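Local coordinates for protein NEQ263 (Nanoarchaeum equitans Kin4-M, PDB 5BN3) that probably binds ATP as the B-type subunit of an unusual archaeal ATP synthase core, paired there with the subunit NeqA, at residues E89-L97 and Y201-Y212; R248-L259 and H289-I298. All blocks are in the same frame, centred on the assembly; numbering follows the deposited sequence.

How the contacts relate
Contact 1 precedes contact 2 along the chain: 89-97 pairs with 201-212 before 248-259 pairs with 289-298. Their centres lie about 22 Å apart, and one salt bridge joins them directly, Arg204 NH2 to Asp258 OD1 at 2.9 Å. Contact 1 sets strand 91-93, partnered by strand 62-64, against helix 196-215; contact 2 sets helix 255-263 and the loop before it against helix 290-296. Both helices of contact 2 and helix 196-215 belong to the nucleotide-binding domain, with its mixed sheet. Contact 1 thus brings the 91-93 region onto this domain, whereas contact 2 joins two of its elements near the ADP-binding residue Arg326, whose side chain is about 6 Å from that of Tyr297.

Contact 1 (E89-L97 and Y201-Y212); sequences EDYRDINGL and YTPRVALTLAEY
Ile94 drives its terminal methyl straight onto the face of Tyr201: CD1 sits 3.5 Å from the ring centroid and only 7° off the ring normal, a nearly axial CH-pi contact. The torsions account for the reach, since CG1 lies between the backbone N and the carbonyl carbon (chi1 61°) and CD1 extends beyond it, while CG2 is left to run alongside Val205 CG1 at 3.9 Å. Next to this apolar patch, Asn95 OD1 meets Arg204 NE at the guanidinium edge, 2.9 Å away; the bond is weak, and the amide and guanidinium planes stand 80° apart. Besides its salt bridge to Asp258, Arg204 hydrogen-bonds Tyr231 OH and Ile200 O through NH1. One turn on, Thr208 OG1 donates to Arg204 O at 2.7 Å, on the face opposite that used by Thr208 N, and its CG2 packs on Arg92 CB. A water bridges Leu97 N and Glu211 OE1, whose carboxylate also pairs with Arg265. Within 89-97, Asp93 OD1 accepts from Asn95 N at 2.8 Å. The result is an Asx turn leading out of a short antiparallel strand that packs across a helix of the P-loop NTPase-type nucleotide-binding domain.

Contact 2 (R248-L259 and H289-I298); sequences RRGYPAYLYTDL and HVVPDLTGYI. With GOL (glycerol), chain S.
Leu294 projects between Leu255 and Tyr256 at the tight centre of the contact, its CD1 lying 3.7 Å from Leu255 CG and close to the Tyr256 backbone N. Apolar packing runs from Tyr251, whose CD2 comes within 3.4 Å of Val290 CG1, to Tyr256, whose CE2 is 3.4 Å from Ile298 CG1. The anti torsion of Tyr256 (chi1 173°) brings its ring to Ile298, with CG1 meeting CE2 obliquely and CD1 making an off-centre CH-pi contact. A water links Tyr256 OH to Tyr297 O; the hydroxyl also hydrogen-bonds the carbonyl oxygen of Gly251 of a neighbouring alpha chain.

The loose margin is the arginine side, where glycerol and water take part. Poorly ordered Arg248 lays one guanidinium face over Val290 CG2; exposed Arg249 turns a face to His289 CD2, its NH1 paired with Glu342 of another alpha chain. Glycerol O2 accepts from Arg249 NE at 2.9 Å. His289 ND1 caps its helix by accepting from Val291 N at 3.2 Å, while a water spans NE2 and Tyr251 OH. Replacing His289 by alanine would probably cost Val291 N its side-chain capping acceptor, the Arg249 guanidinium its ring and the water bridge its NE2 end. Two helices inclined at 58°, the second N-capped, thus pack within a P-loop NTPase-type nucleotide-binding domain at its alpha-chain interface.

Contact 1 (E89-L97 and Y201-Y212)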
loop_
_atom_site.group_PDB
_atom_site.type_symbol
_atom_site.label_atom_id
_atom_site.label_comp_id
_atom_site.label_asym_id
_atom_site.label_seq_id
_atom_site.Cartn_x
_atom_site.Cartn_y
_atom_site.Cartn_z
ATOM N N GLU B 89 45.963 4.297 -26.114
ATOM C CA GLU B 89 44.800 3.862 -25.365
ATOM C C GLU B 89 44.925 2.609 -24.519
ATOM O O GLU B 89 45.144 2.700 -23.309
ATOM N N ASP B 90 44.803 1.452 -25.169
ATOM C CA ASP B 90 44.410 0.202 -24.514
ATOM C C ASP B 90 42.991 0.396 -23.980
ATOM O O ASP B 90 42.774 0.543 -22.776
ATOM C CB ASP B 90 45.390 -0.227 -23.411
ATOM C CG ASP B 90 45.020 -1.561 -22.777
ATOM O OD1 ASP B 90 44.204 -2.305 -23.363
ATOM O OD2 ASP B 90 45.556 -1.869 -21.692
ATOM N N TYR B 91 42.030 0.408 -24.901
ATOM C CA TYR B 91 40.643 0.730 -24.577
ATOM C C TYR B 91 39.844 -0.486 -24.116
ATOM O O TYR B 91 39.960 -1.572 -24.682
ATOM C CB TYR B 91 39.962 1.402 -25.776
ATOM C CG TYR B 91 40.438 2.815 -26.017
ATOM C CD1 TYR B 91 39.896 3.878 -25.309
ATOM C CD2 TYR B 91 41.431 3.087 -26.948
ATOM C CE1 TYR B 91 40.327 5.172 -25.521
ATOM C CE2 TYR B 91 41.869 4.381 -27.168
ATOM C CZ TYR B 91 41.313 5.417 -26.451
ATOM O OH TYR B 91 41.741 6.707 -26.663
ATOM N N ARG B 92 39.033 -0.287 -23.080
ATOM C CA ARG B 92 38.275 -1.376 -22.473
ATOM C C ARG B 92 36.799 -1.033 -22.338
ATOM O O ARG B 92 36.448 0.089 -21.970
ATOM C CB ARG B 92 38.836 -1.698 -21.084
ATOM C CG ARG B 92 40.299 -2.088 -21.072
ATOM C CD ARG B 92 40.527 -3.409 -21.782
ATOM N NE ARG B 92 41.942 -3.770 -21.808
ATOM C CZ ARG B 92 42.583 -4.348 -20.799
ATOM N NH1 ARG B 92 41.938 -4.631 -19.675
ATOM N NH2 ARG B 92 43.872 -4.639 -20.909
ATOM N N ASP B 93 35.944 -2.007 -22.641
ATOM C CA ASP B 93 34.518 -1.910 -22.351
ATOM C C ASP B 93 34.359 -1.634 -20.854
ATOM O O ASP B 93 34.893 -2.370 -20.020
ATOM C CB ASP B 93 33.827 -3.224 -22.730
ATOM C CG ASP B 93 32.308 -3.146 -22.652
ATOM O OD1 ASP B 93 31.766 -2.359 -21.847
ATOM O OD2 ASP B 93 31.644 -3.896 -23.398
ATOM N N ILE B 94 33.639 -0.565 -20.521
ATOM C CA ILE B 94 33.474 -0.158 -19.127
ATOM C C ILE B 94 32.548 -1.085 -18.343
ATOM O O ILE B 94 32.540 -1.068 -17.112
ATOM C CB ILE B 94 32.963 1.292 -18.996
ATOM C CG1 ILE B 94 31.598 1.451 -19.667
ATOM C CG2 ILE B 94 33.975 2.280 -19.566
ATOM C CD1 ILE B 94 30.864 2.702 -19.228
ATOM N N ASN B 95 31.758 -1.880 -19.056
ATOM C CA ASN B 95 30.923 -2.887 -18.410
ATOM C C ASN B 95 31.761 -4.070 -17.938
ATOM O O ASN B 95 31.441 -4.712 -16.938
ATOM C CB ASN B 95 29.817 -3.367 -19.355
ATOM C CG ASN B 95 28.727 -2.330 -19.553
ATOM O OD1 ASN B 95 28.387 -1.587 -18.630
ATOM N ND2 ASN B 95 28.170 -2.278 -20.757
ATOM N N GLY B 96 32.840 -4.349 -18.663
ATOM C CA GLY B 96 33.727 -5.445 -18.318
ATOM C C GLY B 96 33.077 -6.805 -18.501
ATOM O O GLY B 96 32.095 -6.940 -19.229
ATOM N N LEU B 97 33.631 -7.813 -17.835
ATOM C CA LEU B 97 33.121 -9.176 -17.930
ATOM C C LEU B 97 32.957 -9.784 -16.540
ATOM O O LEU B 97 33.603 -9.352 -15.586
ATOM C CB LEU B 97 34.078 -10.040 -18.757
ATOM C CG LEU B 97 34.362 -9.611 -20.199
ATOM C CD1 LEU B 97 35.595 -10.317 -20.742
ATOM C CD2 LEU B 97 33.168 -9.902 -21.083
ATOM N N TYR B 201 27.617 5.492 -15.273
ATOM C CA TYR B 201 28.937 5.153 -15.803
ATOM C C TYR B 201 30.045 5.358 -14.771
ATOM O O TYR B 201 31.111 4.753 -14.871
ATOM C CB TYR B 201 29.241 5.959 -17.073
ATOM C CG TYR B 201 28.663 5.362 -18.337
ATOM C CD1 TYR B 201 27.750 4.318 -18.281
ATOM C CD2 TYR B 201 29.049 5.827 -19.585
ATOM C CE1 TYR B 201 27.227 3.766 -19.435
ATOM C CE2 TYR B 201 28.533 5.279 -20.744
ATOM C CZ TYR B 201 27.624 4.249 -20.663
ATOM O OH TYR B 201 27.106 3.700 -21.813
ATOM N N THR B 202 29.785 6.205 -13.778
ATOM C CA THR B 202 30.781 6.508 -12.745
ATOM C C THR B 202 31.361 5.262 -12.057
ATOM O O THR B 202 32.580 5.096 -12.024
ATOM C CB THR B 202 30.241 7.508 -11.692
ATOM O OG1 THR B 202 29.830 8.714 -12.346
ATOM C CG2 THR B 202 31.304 7.830 -10.662
ATOM N N PRO B 203 30.499 4.375 -11.519
ATOM C CA PRO B 203 31.108 3.206 -10.880
ATOM C C PRO B 203 31.714 2.245 -11.897
ATOM O O PRO B 203 32.603 1.480 -11.539
ATOM C CB PRO B 203 29.926 2.542 -10.168
ATOM C CG PRO B 203 28.736 2.945 -10.974
ATOM C CD PRO B 203 29.026 4.350 -11.413
ATOM N N ARG B 204 31.236 2.279 -13.139
ATOM C CA ARG B 204 31.739 1.376 -14.172
ATOM C C ARG B 204 33.152 1.727 -14.637
ATOM O O ARG B 204 33.985 0.838 -14.823
ATOM C CB ARG B 204 30.770 1.325 -15.360
ATOM C CG ARG B 204 29.506 0.511 -15.090
ATOM C CD ARG B 204 28.529 0.568 -16.254
ATOM N NE ARG B 204 27.474 -0.437 -16.128
ATOM C CZ ARG B 204 26.329 -0.248 -15.480
ATOM N NH1 ARG B 204 26.079 0.916 -14.897
ATOM N NH2 ARG B 204 25.433 -1.222 -15.416
ATOM N N VAL B 205 33.427 3.015 -14.824
ATOM C CA VAL B 205 34.774 3.427 -15.214
ATOM C C VAL B 205 35.747 3.239 -14.050
ATOM O O VAL B 205 36.904 2.878 -14.253
ATOM C CB VAL B 205 34.828 4.888 -15.763
ATOM C CG1 VAL B 205 33.780 5.094 -16.842
ATOM C CG2 VAL B 205 34.626 5.903 -14.656
ATOM N N ALA B 206 35.264 3.463 -12.831
ATOM C CA ALA B 206 36.085 3.296 -11.636
ATOM C C ALA B 206 36.476 1.837 -11.425
ATOM O O ALA B 206 37.614 1.532 -11.055
ATOM C CB ALA B 206 35.349 3.825 -10.416
ATOM N N LEU B 207 35.524 0.936 -11.641
ATOM C CA LEU B 207 35.779 -0.495 -11.498
ATOM C C LEU B 207 36.555 -1.083 -12.676
ATOM O O LEU B 207 37.279 -2.067 -12.517
ATOM C CB LEU B 207 34.467 -1.254 -11.280
ATOM C CG LEU B 207 33.863 -1.078 -9.886
ATOM C CD1 LEU B 207 32.455 -1.632 -9.836
ATOM C CD2 LEU B 207 34.733 -1.772 -8.863
ATOM N N THR B 208 36.401 -0.491 -13.858
ATOM C CA THR B 208 37.210 -0.890 -15.006
ATOM C C THR B 208 38.680 -0.599 -14.716
ATOM O O THR B 208 39.553 -1.420 -15.001
ATOM C CB THR B 208 36.773 -0.164 -16.292
ATOM O OG1 THR B 208 35.438 -0.556 -16.630
ATOM C CG2 THR B 208 37.700 -0.512 -17.446
ATOM N N LEU B 209 38.949 0.565 -14.133
ATOM C CA LEU B 209 40.306 0.906 -13.713
ATOM C C LEU B 209 40.770 -0.024 -12.599
ATOM O O LEU B 209 41.915 -0.471 -12.591
ATOM C CB LEU B 209 40.379 2.360 -13.238
ATOM C CG LEU B 209 41.736 2.767 -12.651
ATOM C CD1 LEU B 209 42.813 2.710 -13.721
ATOM C CD2 LEU B 209 41.691 4.146 -12.012
ATOM N N ALA B 210 39.872 -0.317 -11.663
ATOM C CA ALA B 210 40.205 -1.172 -10.528
ATOM C C ALA B 210 40.602 -2.578 -10.966
ATOM O O ALA B 210 41.556 -3.153 -10.440
ATOM C CB ALA B 210 39.044 -1.229 -9.559
ATOM N N GLU B 211 39.859 -3.132 -11.920
ATOM C CA GLU B 211 40.146 -4.468 -12.441
ATOM C C GLU B 211 41.471 -4.496 -13.194
ATOM O O GLU B 211 42.188 -5.495 -13.160
ATOM C CB GLU B 211 39.019 -4.941 -13.362
ATOM C CG GLU B 211 37.735 -5.325 -12.644
ATOM C CD GLU B 211 36.610 -5.632 -13.610
ATOM O OE1 GLU B 211 36.682 -5.180 -14.775
ATOM O OE2 GLU B 211 35.653 -6.328 -13.209
ATOM N N TYR B 212 41.783 -3.404 -13.885
ATOM C CA TYR B 212 43.054 -3.285 -14.587
ATOM C C TYR B 212 44.206 -3.260 -13.592
ATOM O O TYR B 212 45.173 -4.005 -13.729
ATOM C CB TYR B 212 43.075 -2.020 -15.453
ATOM C CG TYR B 212 44.426 -1.725 -16.064
ATOM C CD1 TYR B 212 44.868 -2.417 -17.184
ATOM C CD2 TYR B 212 45.258 -0.755 -15.523
ATOM C CE1 TYR B 212 46.102 -2.153 -17.744
ATOM C CE2 TYR B 212 46.496 -0.485 -16.076
ATOM C CZ TYR B 212 46.910 -1.186 -17.187
ATOM O OH TYR B 212 48.139 -0.921 -17.742
HETATM O O HOH W 1 36.129 -7.074 -16.454
#

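Contact 2 (R248-L259 and H289-I298)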
loop_
_atom_site.group_PDB
_atom_site.type_symbol
_atom_site.label_atom_id
_atom_site.label_comp_id
_atom_site.label_asym_id
_atom_site.label_seq_id
_atom_site.Cartn_x
_atom_site.Cartn_y
_atom_site.Cartn_z
ATOM N N ARG B 248 8.700 -2.046 -8.305
ATOM C CA ARG B 248 8.536 -1.390 -7.006
ATOM C C ARG B 248 9.127 0.024 -6.950
ATOM O O ARG B 248 10.323 0.212 -7.176
ATOM C CB ARG B 248 9.177 -2.262 -5.924
ATOM C CG ARG B 248 10.486 -2.890 -6.382
ATOM C CD ARG B 248 10.882 -4.096 -5.552
ATOM N NE ARG B 248 11.811 -4.956 -6.283
ATOM C CZ ARG B 248 12.513 -5.946 -5.739
ATOM N NH1 ARG B 248 12.407 -6.207 -4.444
ATOM N NH2 ARG B 248 13.329 -6.671 -6.493
ATOM N N ARG B 249 8.273 1.005 -6.651
ATOM C CA ARG B 249 8.667 2.415 -6.533
ATOM C C ARG B 249 9.261 3.005 -7.809
ATOM O O ARG B 249 10.047 3.952 -7.750
ATOM C CB ARG B 249 9.647 2.625 -5.370
ATOM C CG ARG B 249 9.025 2.550 -3.985
ATOM C CD ARG B 249 10.083 2.727 -2.904
ATOM N NE ARG B 249 9.583 2.415 -1.566
ATOM C CZ ARG B 249 9.341 3.320 -0.620
ATOM N NH1 ARG B 249 9.559 4.606 -0.856
ATOM N NH2 ARG B 249 8.888 2.934 0.566
ATOM N N GLY B 250 8.887 2.452 -8.957
ATOM C CA GLY B 250 9.393 2.950 -10.223
ATOM C C GLY B 250 10.737 2.373 -10.632
ATOM O O GLY B 250 11.140 2.504 -11.791
ATOM N N TYR B 251 11.440 1.747 -9.690
ATOM C CA TYR B 251 12.738 1.146 -9.986
ATOM C C TYR B 251 12.583 0.011 -10.996
ATOM O O TYR B 251 11.598 -0.729 -10.952
ATOM C CB TYR B 251 13.403 0.631 -8.705
ATOM C CG TYR B 251 13.827 1.725 -7.746
ATOM C CD1 TYR B 251 14.926 2.527 -8.019
ATOM C CD2 TYR B 251 13.138 1.943 -6.563
ATOM C CE1 TYR B 251 15.319 3.522 -7.142
ATOM C CE2 TYR B 251 13.525 2.930 -5.681
ATOM C CZ TYR B 251 14.613 3.715 -5.977
ATOM O OH TYR B 251 14.994 4.698 -5.097
ATOM N N PRO B 252 13.554 -0.125 -11.914
ATOM C CA PRO B 252 13.475 -1.162 -12.951
ATOM C C PRO B 252 13.494 -2.572 -12.367
ATOM O O PRO B 252 14.061 -2.794 -11.296
ATOM C CB PRO B 252 14.736 -0.921 -13.793
ATOM C CG PRO B 252 15.657 -0.141 -12.906
ATOM C CD PRO B 252 14.766 0.702 -12.045
ATOM N N ALA B 253 12.880 -3.510 -13.078
ATOM C CA ALA B 253 12.781 -4.895 -12.632
ATOM C C ALA B 253 14.141 -5.572 -12.472
ATOM O O ALA B 253 14.288 -6.507 -11.681
ATOM C CB ALA B 253 11.920 -5.678 -13.599
ATOM N N TYR B 254 15.127 -5.101 -13.228
ATOM C CA TYR B 254 16.460 -5.692 -13.219
ATOM C C TYR B 254 17.418 -4.990 -12.255
ATOM O O TYR B 254 18.632 -5.126 -12.385
ATOM C CB TYR B 254 17.046 -5.675 -14.634
ATOM C CG TYR B 254 16.952 -4.330 -15.314
ATOM C CD1 TYR B 254 17.916 -3.355 -15.104
ATOM C CD2 TYR B 254 15.903 -4.039 -16.169
ATOM C CE1 TYR B 254 17.833 -2.129 -15.724
ATOM C CE2 TYR B 254 15.814 -2.821 -16.793
ATOM C CZ TYR B 254 16.778 -1.868 -16.568
ATOM O OH TYR B 254 16.688 -0.645 -17.191
ATOM N N LEU B 255 16.876 -4.247 -11.290
ATOM C CA LEU B 255 17.708 -3.488 -10.352
ATOM C C LEU B 255 18.723 -4.364 -9.616
ATOM O O LEU B 255 19.886 -3.989 -9.485
ATOM C CB LEU B 255 16.842 -2.712 -9.350
ATOM C CG LEU B 255 17.614 -1.868 -8.329
ATOM C CD1 LEU B 255 18.531 -0.885 -9.035
ATOM C CD2 LEU B 255 16.670 -1.129 -7.396
ATOM N N TYR B 256 18.286 -5.532 -9.153
ATOM C CA TYR B 256 19.184 -6.470 -8.486
ATOM C C TYR B 256 20.342 -6.856 -9.398
ATOM O O TYR B 256 21.504 -6.835 -8.991
ATOM C CB TYR B 256 18.419 -7.726 -8.056
ATOM C CG TYR B 256 19.293 -8.837 -7.507
ATOM C CD1 TYR B 256 19.832 -9.806 -8.345
ATOM C CD2 TYR B 256 19.562 -8.928 -6.149
ATOM C CE1 TYR B 256 20.626 -10.821 -7.849
ATOM C CE2 TYR B 256 20.352 -9.945 -5.643
ATOM C CZ TYR B 256 20.881 -10.885 -6.498
ATOM O OH TYR B 256 21.668 -11.899 -6.007
ATOM N N THR B 257 20.015 -7.223 -10.632
ATOM C CA THR B 257 21.023 -7.674 -11.584
ATOM C C THR B 257 22.002 -6.553 -11.942
ATOM O O THR B 257 23.200 -6.789 -12.073
ATOM C CB THR B 257 20.364 -8.251 -12.854
ATOM O OG1 THR B 257 19.524 -9.353 -12.487
ATOM C CG2 THR B 257 21.414 -8.738 -13.837
ATOM N N ASP B 258 21.494 -5.333 -12.081
ATOM C CA ASP B 258 22.358 -4.205 -12.402
ATOM C C ASP B 258 23.284 -3.850 -11.241
ATOM O O ASP B 258 24.468 -3.585 -11.446
ATOM C CB ASP B 258 21.532 -2.990 -12.816
ATOM C CG ASP B 258 22.394 -1.829 -13.249
ATOM O OD1 ASP B 258 22.726 -1.743 -14.450
ATOM O OD2 ASP B 258 22.754 -1.002 -12.388
ATOM N N LEU B 259 22.749 -3.848 -10.022
ATOM C CA LEU B 259 23.568 -3.603 -8.836
ATOM C C LEU B 259 24.650 -4.671 -8.699
ATOM O O LEU B 259 25.791 -4.375 -8.339
ATOM C CB LEU B 259 22.697 -3.556 -7.576
ATOM C CG LEU B 259 21.809 -2.323 -7.385
ATOM C CD1 LEU B 259 20.943 -2.459 -6.136
ATOM C CD2 LEU B 259 22.657 -1.063 -7.303
ATOM N N HIS B 289 13.785 -0.933 2.517
ATOM C CA HIS B 289 13.648 -0.206 1.261
ATOM C C HIS B 289 14.409 -0.974 0.186
ATOM O O HIS B 289 15.431 -1.593 0.474
ATOM C CB HIS B 289 14.196 1.214 1.393
ATOM C CG HIS B 289 14.016 2.051 0.164
ATOM N ND1 HIS B 289 14.896 2.017 -0.894
ATOM C CD2 HIS B 289 13.062 2.955 -0.167
ATOM C CE1 HIS B 289 14.491 2.860 -1.829
ATOM N NE2 HIS B 289 13.382 3.442 -1.410
ATOM N N VAL B 290 13.911 -0.937 -1.046
ATOM C CA VAL B 290 14.454 -1.772 -2.116
ATOM C C VAL B 290 15.972 -1.643 -2.323
ATOM O O VAL B 290 16.642 -2.639 -2.593
ATOM C CB VAL B 290 13.696 -1.550 -3.448
ATOM C CG1 VAL B 290 13.802 -0.112 -3.879
ATOM C CG2 VAL B 290 14.230 -2.464 -4.534
ATOM N N VAL B 291 16.521 -0.439 -2.177
ATOM C CA VAL B 291 17.961 -0.262 -2.390
ATOM C C VAL B 291 18.844 -0.940 -1.323
ATOM O O VAL B 291 19.715 -1.737 -1.668
ATOM C CB VAL B 291 18.354 1.221 -2.601
ATOM C CG1 VAL B 291 19.861 1.364 -2.728
ATOM C CG2 VAL B 291 17.664 1.778 -3.835
ATOM N N PRO B 292 18.628 -0.637 -0.028
ATOM C CA PRO B 292 19.439 -1.391 0.939
ATOM C C PRO B 292 19.106 -2.881 0.976
ATOM O O PRO B 292 19.992 -3.685 1.268
ATOM C CB PRO B 292 19.095 -0.738 2.285
ATOM C CG PRO B 292 17.785 -0.056 2.066
ATOM C CD PRO B 292 17.809 0.397 0.633
ATOM N N ASP B 293 17.856 -3.246 0.700
ATOM C CA ASP B 293 17.463 -4.651 0.727
ATOM C C ASP B 293 18.160 -5.467 -0.360
ATOM O O ASP B 293 18.707 -6.538 -0.084
ATOM C CB ASP B 293 15.943 -4.798 0.605
ATOM C CG ASP B 293 15.494 -6.240 0.672
ATOM O OD1 ASP B 293 15.653 -6.863 1.746
ATOM O OD2 ASP B 293 14.976 -6.760 -0.341
ATOM N N LEU B 294 18.145 -4.964 -1.591
ATOM C CA LEU B 294 18.826 -5.650 -2.692
ATOM C C LEU B 294 20.337 -5.665 -2.481
ATOM O O LEU B 294 21.002 -6.660 -2.775
ATOM C CB LEU B 294 18.479 -5.010 -4.041
ATOM C CG LEU B 294 17.037 -5.154 -4.534
ATOM C CD1 LEU B 294 16.895 -4.636 -5.959
ATOM C CD2 LEU B 294 16.567 -6.595 -4.443
ATOM N N THR B 295 20.875 -4.563 -1.966
ATOM C CA THR B 295 22.307 -4.476 -1.690
ATOM C C THR B 295 22.693 -5.491 -0.619
ATOM O O THR B 295 23.740 -6.141 -0.710
ATOM C CB THR B 295 22.702 -3.055 -1.247
ATOM O OG1 THR B 295 22.469 -2.141 -2.327
ATOM C CG2 THR B 295 24.172 -2.997 -0.851
ATOM N N GLY B 296 21.838 -5.634 0.390
ATOM C CA GLY B 296 22.053 -6.626 1.428
ATOM C C GLY B 296 22.130 -8.032 0.862
ATOM O O GLY B 296 22.936 -8.844 1.319
ATOM N N TYR B 297 21.300 -8.317 -0.139
ATOM C CA TYR B 297 21.290 -9.630 -0.785
ATOM C C TYR B 297 22.509 -9.886 -1.673
ATOM O O TYR B 297 22.716 -11.011 -2.136
ATOM C CB TYR B 297 20.017 -9.806 -1.624
ATOM C CG TYR B 297 18.807 -10.299 -0.861
ATOM C CD1 TYR B 297 18.793 -11.559 -0.283
ATOM C CD2 TYR B 297 17.668 -9.515 -0.749
ATOM C CE1 TYR B 297 17.685 -12.015 0.406
ATOM C CE2 TYR B 297 16.552 -9.967 -0.063
ATOM C CZ TYR B 297 16.570 -11.218 0.510
ATOM O OH TYR B 297 15.470 -11.686 1.194
ATOM N N ILE B 298 23.305 -8.849 -1.923
ATOM C CA ILE B 298 24.459 -8.976 -2.817
ATOM C C ILE B 298 25.810 -8.855 -2.109
ATOM O O ILE B 298 26.668 -9.726 -2.255
ATOM C CB ILE B 298 24.408 -7.941 -3.957
ATOM C CG1 ILE B 298 23.128 -8.125 -4.771
ATOM C CG2 ILE B 298 25.622 -8.090 -4.863
ATOM C CD1 ILE B 298 22.745 -6.904 -5.583
HETATM C C1 GOL S . 9.330 -2.152 -0.569
HETATM O O1 GOL S . 9.688 -2.578 -1.865
HETATM C C2 GOL S . 10.318 -1.096 -0.082
HETATM O O2 GOL S . 10.669 -0.236 -1.146
HETATM C C3 GOL S . 9.688 -0.285 1.045
HETATM O O3 GOL S . 9.769 -1.019 2.249
HETATM O O HOH W 2 12.796 5.813 -3.452
HETATM O O HOH W 3 23.963 -12.470 -4.204
#